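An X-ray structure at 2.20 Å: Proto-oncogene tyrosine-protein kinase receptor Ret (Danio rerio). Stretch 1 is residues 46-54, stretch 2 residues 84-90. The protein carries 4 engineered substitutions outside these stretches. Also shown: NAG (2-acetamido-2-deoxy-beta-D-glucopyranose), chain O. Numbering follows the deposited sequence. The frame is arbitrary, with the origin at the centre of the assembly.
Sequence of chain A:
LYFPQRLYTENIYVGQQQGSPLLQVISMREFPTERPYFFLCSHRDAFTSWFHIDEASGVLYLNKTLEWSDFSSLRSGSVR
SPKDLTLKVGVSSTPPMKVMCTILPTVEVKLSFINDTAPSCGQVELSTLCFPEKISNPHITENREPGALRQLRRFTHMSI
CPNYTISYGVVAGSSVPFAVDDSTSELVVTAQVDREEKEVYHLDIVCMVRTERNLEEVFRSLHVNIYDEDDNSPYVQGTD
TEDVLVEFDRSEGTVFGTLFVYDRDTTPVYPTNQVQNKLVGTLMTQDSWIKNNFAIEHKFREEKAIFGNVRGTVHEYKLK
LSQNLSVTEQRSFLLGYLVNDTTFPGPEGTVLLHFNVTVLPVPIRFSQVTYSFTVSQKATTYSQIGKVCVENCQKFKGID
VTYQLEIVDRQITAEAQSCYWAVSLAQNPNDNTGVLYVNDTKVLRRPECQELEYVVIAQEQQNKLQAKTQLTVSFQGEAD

Stretch 1, residues 46-54: AFTSWFHID
Stretch 2 84-90: DLTLKVG

The two stretches meet through an apolar side-chain contact, with no hydrogen bond between them, in which rings and an isoleucine from stretch 1 pack on leucines and a valine of stretch 2.

Stretch 1 has a 3-10 segment that runs through Trp 50, then a short strand at 51-53. Phi/psi values stay near the 3-10 region: -69/-14 at Phe 47, -64/-30 at Thr 48, -76/1 at Ser 49 and -73/-7 at Trp 50. The turn is held by Trp 50 N to Phe 47 O at 2.9 Å and Phe 51 N to Thr 48 O at 3.0 Å. A weak bond runs from Ser 49 N to Ala 46 O at 3.3 Å. The chain then extends, with -132/158 at Phe 51, -143/133 at His 52 and -111/134 at Ile 53.

Stretch 2 is extended throughout and belongs to a strand that runs beyond both ends. Its phi/psi values include -115/130 at Leu 85, -113/114 at Thr 86, -102/151 at Leu 87 and -116/127 at Val 89. The strands 51-53 and 84-90 run in nearly the same direction, 20° apart with a signed crossing angle of -20°. Their axes come no closer than 10.0 Å, too far for backbone pairing, so side chains fill the gap. In register, the CA atoms of Phe 47 and Leu 85 are 8.1 Å apart, those of Thr 48 and Leu 87 6.9 Å, and those of Ile 53 and Val 89 8.4 Å. Together the stretches bury 383 Å².

Leu 85 (chi1 m, chi2 p) points toward stretch 1 and meets three aromatic residues. Its CD2 is 4.3 Å from Phe 47 CG, 3.8 Å from Trp 50 CZ3 and 4.0 Å from Phe 51 CZ. Leu 85 CG lies over one face of the Phe 47 ring, while CD2 sits at the edge of the Phe 51 ring. Trp 50 has chi1 m and chi2 -5°.

Leu 87 (chi1 m, chi2 t) starts sideways, but its end comes nearer. Its CD1 makes a CH-pi contact over the face of Phe 51 (chi1 m, chi2 -85°), 3.9 Å from the ring centroid and 18° off the normal. The weakly positive C-H bonds of the methyl face the polarizable pi cloud, and dispersion supplies most of the attraction. Leu 87 CD2 also lies 3.8 Å from Phe 47 CE1, at the ring edge. Thr 48 (chi1 m) sets both CG2 and OG1 against Leu 87 CD2, each 3.8 Å away; OG1 is also hydrogen-bonded elsewhere in the structure.

Phe 47 (chi1 p, chi2 68°) also brings CZ to 3.7 Å from Thr 86 O. This oxygen lies near the ring plane. Thr 86 itself directs its CA-to-CB bond away.

Farther along, Ile 53 (chi1 t, chi2 t) reaches Val 89 (chi1 t), with Ile 53 CD1 3.4 Å from Val 89 CG1. This is a close aliphatic contact. His 52 takes no part in the interface; its ND1 lies 2.9 Å from C8 of the NAG.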

ATOM      1  N   ALA A  46       0.206 -41.895  46.000  1.00 45.35           N
ATOM      2  CA  ALA A  46       0.658 -42.741  47.101  1.00 46.25           C
ATOM      3  C   ALA A  46       2.171 -42.906  47.108  1.00 54.08           C
ATOM      4  O   ALA A  46       2.788 -42.964  48.183  1.00 49.91           O
ATOM      5  CB  ALA A  46       0.006 -44.115  47.017  1.00 47.40           C
ATOM      6  N   PHE A  47       2.785 -42.994  45.923  1.00 43.27           N
ATOM      7  CA  PHE A  47       4.217 -43.246  45.865  1.00 41.42           C
ATOM      8  C   PHE A  47       5.025 -42.071  46.378  1.00 37.03           C
ATOM      9  O   PHE A  47       6.217 -42.233  46.641  1.00 36.30           O
ATOM     10  CB  PHE A  47       4.658 -43.609  44.433  1.00 31.26           C
ATOM     11  CG  PHE A  47       4.283 -42.587  43.386  1.00 39.63           C
ATOM     12  CD1 PHE A  47       4.876 -41.340  43.363  1.00 32.85           C
ATOM     13  CD2 PHE A  47       3.358 -42.896  42.398  1.00 49.79           C
ATOM     14  CE1 PHE A  47       4.552 -40.417  42.400  1.00 36.26           C
ATOM     15  CE2 PHE A  47       3.026 -41.965  41.424  1.00 44.68           C
ATOM     16  CZ  PHE A  47       3.630 -40.725  41.431  1.00 33.09           C
ATOM     17  N   THR A  48       4.414 -40.900  46.535  1.00 43.89           N
ATOM     18  CA  THR A  48       5.195 -39.748  46.954  1.00 45.24           C
ATOM     19  C   THR A  48       5.760 -39.955  48.349  1.00 45.89           C
ATOM     20  O   THR A  48       6.847 -39.449  48.659  1.00 48.10           O
ATOM     21  CB  THR A  48       4.355 -38.474  46.879  1.00 53.22           C
ATOM     22  OG1 THR A  48       3.719 -38.403  45.597  1.00 57.36           O
ATOM     23  CG2 THR A  48       5.241 -37.244  47.056  1.00 50.82           C
ATOM     24  N   SER A  49       5.059 -40.719  49.193  1.00 40.49           N
ATOM     25  CA  SER A  49       5.588 -41.020  50.521  1.00 39.59           C
ATOM     26  C   SER A  49       6.693 -42.072  50.514  1.00 40.27           C
ATOM     27  O   SER A  49       7.173 -42.425  51.596  1.00 44.57           O
ATOM     28  CB  SER A  49       4.461 -41.452  51.437  1.00 43.95           C
ATOM     29  OG  SER A  49       3.764 -40.300  51.867  1.00 56.55           O
ATOM     30  N   TRP A  50       7.087 -42.585  49.340  1.00 32.07           N
ATOM     31  CA  TRP A  50       8.358 -43.286  49.200  1.00 39.86           C
ATOM     32  C   TRP A  50       9.561 -42.349  49.242  1.00 34.04           C
ATOM     33  O   TRP A  50      10.700 -42.826  49.215  1.00 35.03           O
ATOM     34  CB  TRP A  50       8.429 -44.054  47.868  1.00 36.66           C
ATOM     35  CG  TRP A  50       7.303 -45.007  47.596  1.00 35.79           C
ATOM     36  CD1 TRP A  50       6.278 -45.329  48.430  1.00 34.08           C
ATOM     37  CD2 TRP A  50       7.093 -45.757  46.391  1.00 33.34           C
ATOM     38  NE1 TRP A  50       5.441 -46.228  47.822  1.00 32.17           N
ATOM     39  CE2 TRP A  50       5.918 -46.510  46.571  1.00 31.51           C
ATOM     40  CE3 TRP A  50       7.790 -45.869  45.180  1.00 34.34           C
ATOM     41  CZ2 TRP A  50       5.417 -47.359  45.591  1.00 31.79           C
ATOM     42  CZ3 TRP A  50       7.293 -46.714  44.206  1.00 29.30           C
ATOM     43  CH2 TRP A  50       6.116 -47.446  44.418  1.00 32.70           C
ATOM     44  N   PHE A  51       9.356 -41.039  49.257  1.00 27.65           N
ATOM     45  CA  PHE A  51      10.457 -40.115  49.038  1.00 34.38           C
ATOM     46  C   PHE A  51      10.450 -39.019  50.093  1.00 35.85           C
ATOM     47  O   PHE A  51       9.423 -38.723  50.707  1.00 37.67           O
ATOM     48  CB  PHE A  51      10.394 -39.491  47.627  1.00 31.63           C
ATOM     49  CG  PHE A  51      10.338 -40.503  46.524  1.00 28.03           C
ATOM     50  CD1 PHE A  51      11.497 -41.065  46.024  1.00 29.00           C
ATOM     51  CD2 PHE A  51       9.124 -40.900  45.995  1.00 29.62           C
ATOM     52  CE1 PHE A  51      11.445 -42.006  45.004  1.00 29.10           C
ATOM     53  CE2 PHE A  51       9.070 -41.831  44.974  1.00 31.44           C
ATOM     54  CZ  PHE A  51      10.226 -42.386  44.480  1.00 24.66           C
ATOM     55  N   HIS A  52      11.615 -38.407  50.283  1.00 29.52           N
ATOM     56  CA  HIS A  52      11.769 -37.294  51.209  1.00 29.19           C
ATOM     57  C   HIS A  52      12.751 -36.301  50.605  1.00 26.28           C
ATOM     58  O   HIS A  52      13.797 -36.712  50.103  1.00 24.93           O
ATOM     59  CB  HIS A  52      12.260 -37.800  52.566  1.00 32.68           C
ATOM     60  CG  HIS A  52      12.839 -36.732  53.447  1.00 38.96           C
ATOM     61  ND1 HIS A  52      12.060 -35.910  54.238  1.00 44.77           N
ATOM     62  CD2 HIS A  52      14.123 -36.367  53.675  1.00 31.57           C
ATOM     63  CE1 HIS A  52      12.839 -35.073  54.902  1.00 36.58           C
ATOM     64  NE2 HIS A  52      14.094 -35.330  54.577  1.00 38.86           N
ATOM     65  N   ILE A  53      12.411 -35.011  50.615  1.00 25.66           N
ATOM     66  CA  ILE A  53      13.306 -33.970  50.116  1.00 31.20           C
ATOM     67  C   ILE A  53      13.777 -33.144  51.298  1.00 25.68           C
ATOM     68  O   ILE A  53      12.987 -32.787  52.178  1.00 26.96           O
ATOM     69  CB  ILE A  53      12.662 -33.086  49.020  1.00 26.05           C
ATOM     70  CG1 ILE A  53      13.747 -32.473  48.111  1.00 24.57           C
ATOM     71  CG2 ILE A  53      11.784 -31.975  49.619  1.00 29.00           C
ATOM     72  CD1 ILE A  53      13.210 -31.593  46.966  1.00 24.68           C
ATOM     73  N   ASP A  54      15.071 -32.877  51.340  1.00 30.05           N
ATOM     74  CA  ASP A  54      15.603 -32.061  52.416  1.00 28.20           C
ATOM     75  C   ASP A  54      15.207 -30.609  52.183  1.00 26.32           C
ATOM     76  O   ASP A  54      15.514 -30.036  51.130  1.00 25.09           O
ATOM     77  CB  ASP A  54      17.112 -32.219  52.488  1.00 27.62           C
ATOM     78  CG  ASP A  54      17.687 -31.529  53.665  1.00 31.57           C
ATOM     79  OD1 ASP A  54      17.648 -30.281  53.686  1.00 31.70           O
ATOM     80  OD2 ASP A  54      18.133 -32.235  54.590  1.00 51.75           O
ATOM     81  N   ASP A  84       7.358 -45.130  34.848  1.00 34.13           N
ATOM     82  CA  ASP A  84       7.753 -43.769  35.154  1.00 34.99           C
ATOM     83  C   ASP A  84       6.954 -43.238  36.332  1.00 30.72           C
ATOM     84  O   ASP A  84       5.742 -43.450  36.417  1.00 36.16           O
ATOM     85  CB  ASP A  84       7.567 -42.887  33.923  1.00 41.26           C
ATOM     86  CG  ASP A  84       8.617 -43.150  32.874  1.00 44.73           C
ATOM     87  OD1 ASP A  84       9.100 -44.305  32.781  1.00 39.06           O
ATOM     88  OD2 ASP A  84       8.979 -42.193  32.161  1.00 60.72           O
ATOM     89  N   LEU A  85       7.646 -42.575  37.251  1.00 30.00           N
ATOM     90  CA  LEU A  85       7.036 -41.890  38.383  1.00 30.43           C
ATOM     91  C   LEU A  85       7.305 -40.412  38.205  1.00 26.48           C
ATOM     92  O   LEU A  85       8.455 -40.020  37.974  1.00 32.51           O
ATOM     93  CB  LEU A  85       7.628 -42.355  39.722  1.00 28.60           C
ATOM     94  CG  LEU A  85       7.182 -43.688  40.308  1.00 30.86           C
ATOM     95  CD1 LEU A  85       7.404 -44.795  39.311  1.00 40.26           C
ATOM     96  CD2 LEU A  85       7.914 -43.989  41.608  1.00 36.03           C
ATOM     97  N   THR A  86       6.265 -39.599  38.321  1.00 23.75           N
ATOM     98  CA  THR A  86       6.404 -38.155  38.208  1.00 27.44           C
ATOM     99  C   THR A  86       6.115 -37.519  39.561  1.00 25.50           C
ATOM    100  O   THR A  86       4.989 -37.598  40.055  1.00 29.50           O
ATOM    101  CB  THR A  86       5.487 -37.597  37.124  1.00 28.92           C
ATOM    102  OG1 THR A  86       5.828 -38.200  35.874  1.00 36.16           O
ATOM    103  CG2 THR A  86       5.685 -36.110  37.001  1.00 31.60           C
ATOM    104  N   LEU A  87       7.139 -36.914  40.159  1.00 29.01           N
ATOM    105  CA  LEU A  87       7.045 -36.158  41.400  1.00 27.54           C
ATOM    106  C   LEU A  87       7.045 -34.663  41.116  1.00 24.79           C
ATOM    107  O   LEU A  87       7.642 -34.195  40.148  1.00 27.90           O
ATOM    108  CB  LEU A  87       8.224 -36.466  42.330  1.00 29.78           C
ATOM    109  CG  LEU A  87       8.298 -37.862  42.927  1.00 26.59           C
ATOM    110  CD1 LEU A  87       9.655 -38.076  43.579  1.00 30.66           C
ATOM    111  CD2 LEU A  87       7.162 -38.040  43.920  1.00 24.56           C
ATOM    112  N   LYS A  88       6.396 -33.918  41.993  1.00 27.46           N
ATOM    113  CA  LYS A  88       6.371 -32.465  41.932  1.00 31.31           C
ATOM    114  C   LYS A  88       7.109 -31.926  43.150  1.00 33.71           C
ATOM    115  O   LYS A  88       6.797 -32.290  44.293  1.00 28.61           O
ATOM    116  CB  LYS A  88       4.931 -31.933  41.880  1.00 37.81           C
ATOM    117  CG  LYS A  88       4.328 -31.948  40.480  1.00 29.41           C
ATOM    118  CD  LYS A  88       5.268 -31.265  39.498  1.00 34.31           C
ATOM    119  N   VAL A  89       8.089 -31.072  42.902  1.00 26.74           N
ATOM    120  CA  VAL A  89       8.869 -30.444  43.951  1.00 25.20           C
ATOM    121  C   VAL A  89       8.614 -28.946  43.881  1.00 27.08           C
ATOM    122  O   VAL A  89       8.727 -28.338  42.811  1.00 24.90           O
ATOM    123  CB  VAL A  89      10.361 -30.792  43.806  1.00 25.57           C
ATOM    124  CG1 VAL A  89      11.215 -29.977  44.773  1.00 25.98           C
ATOM    125  CG2 VAL A  89      10.555 -32.304  44.038  1.00 21.05           C
ATOM    126  N   GLY A  90       8.221 -28.366  45.012  1.00 33.67           N
ATOM    127  CA  GLY A  90       8.008 -26.938  45.110  1.00 24.33           C
ATOM    128  C   GLY A  90       9.094 -26.245  45.907  1.00 26.00           C
ATOM    129  O   GLY A  90       9.790 -26.872  46.709  1.00 27.17           O
TER
HETATM  130  C1  NAG O 604       8.169 -41.937  55.065  1.00 73.74           C
HETATM  131  C2  NAG O 604       7.544 -40.601  55.443  1.00 74.84           C
HETATM  132  C3  NAG O 604       6.868 -40.719  56.802  1.00 84.15           C
HETATM  133  C4  NAG O 604       5.846 -41.851  56.785  1.00 91.48           C
HETATM  134  C5  NAG O 604       6.459 -43.165  56.286  1.00 78.72           C
HETATM  135  C6  NAG O 604       5.411 -44.231  56.032  1.00 74.12           C
HETATM  136  C7  NAG O 604       8.563 -38.567  54.515  1.00 68.05           C
HETATM  137  C8  NAG O 604       9.643 -37.536  54.670  1.00 54.75           C
HETATM  138  N2  NAG O 604       8.526 -39.526  55.448  1.00 75.61           N
HETATM  139  O3  NAG O 604       6.236 -39.481  57.109  1.00 76.76           O
HETATM  140  O4  NAG O 604       5.314 -42.050  58.090  1.00 97.52           O
HETATM  141  O5  NAG O 604       7.144 -42.961  55.037  1.00 67.29           O
HETATM  142  O6  NAG O 604       5.895 -45.547  56.261  1.00 68.27           O
HETATM  143  O7  NAG O 604       7.764 -38.533  53.586  1.00 67.30           O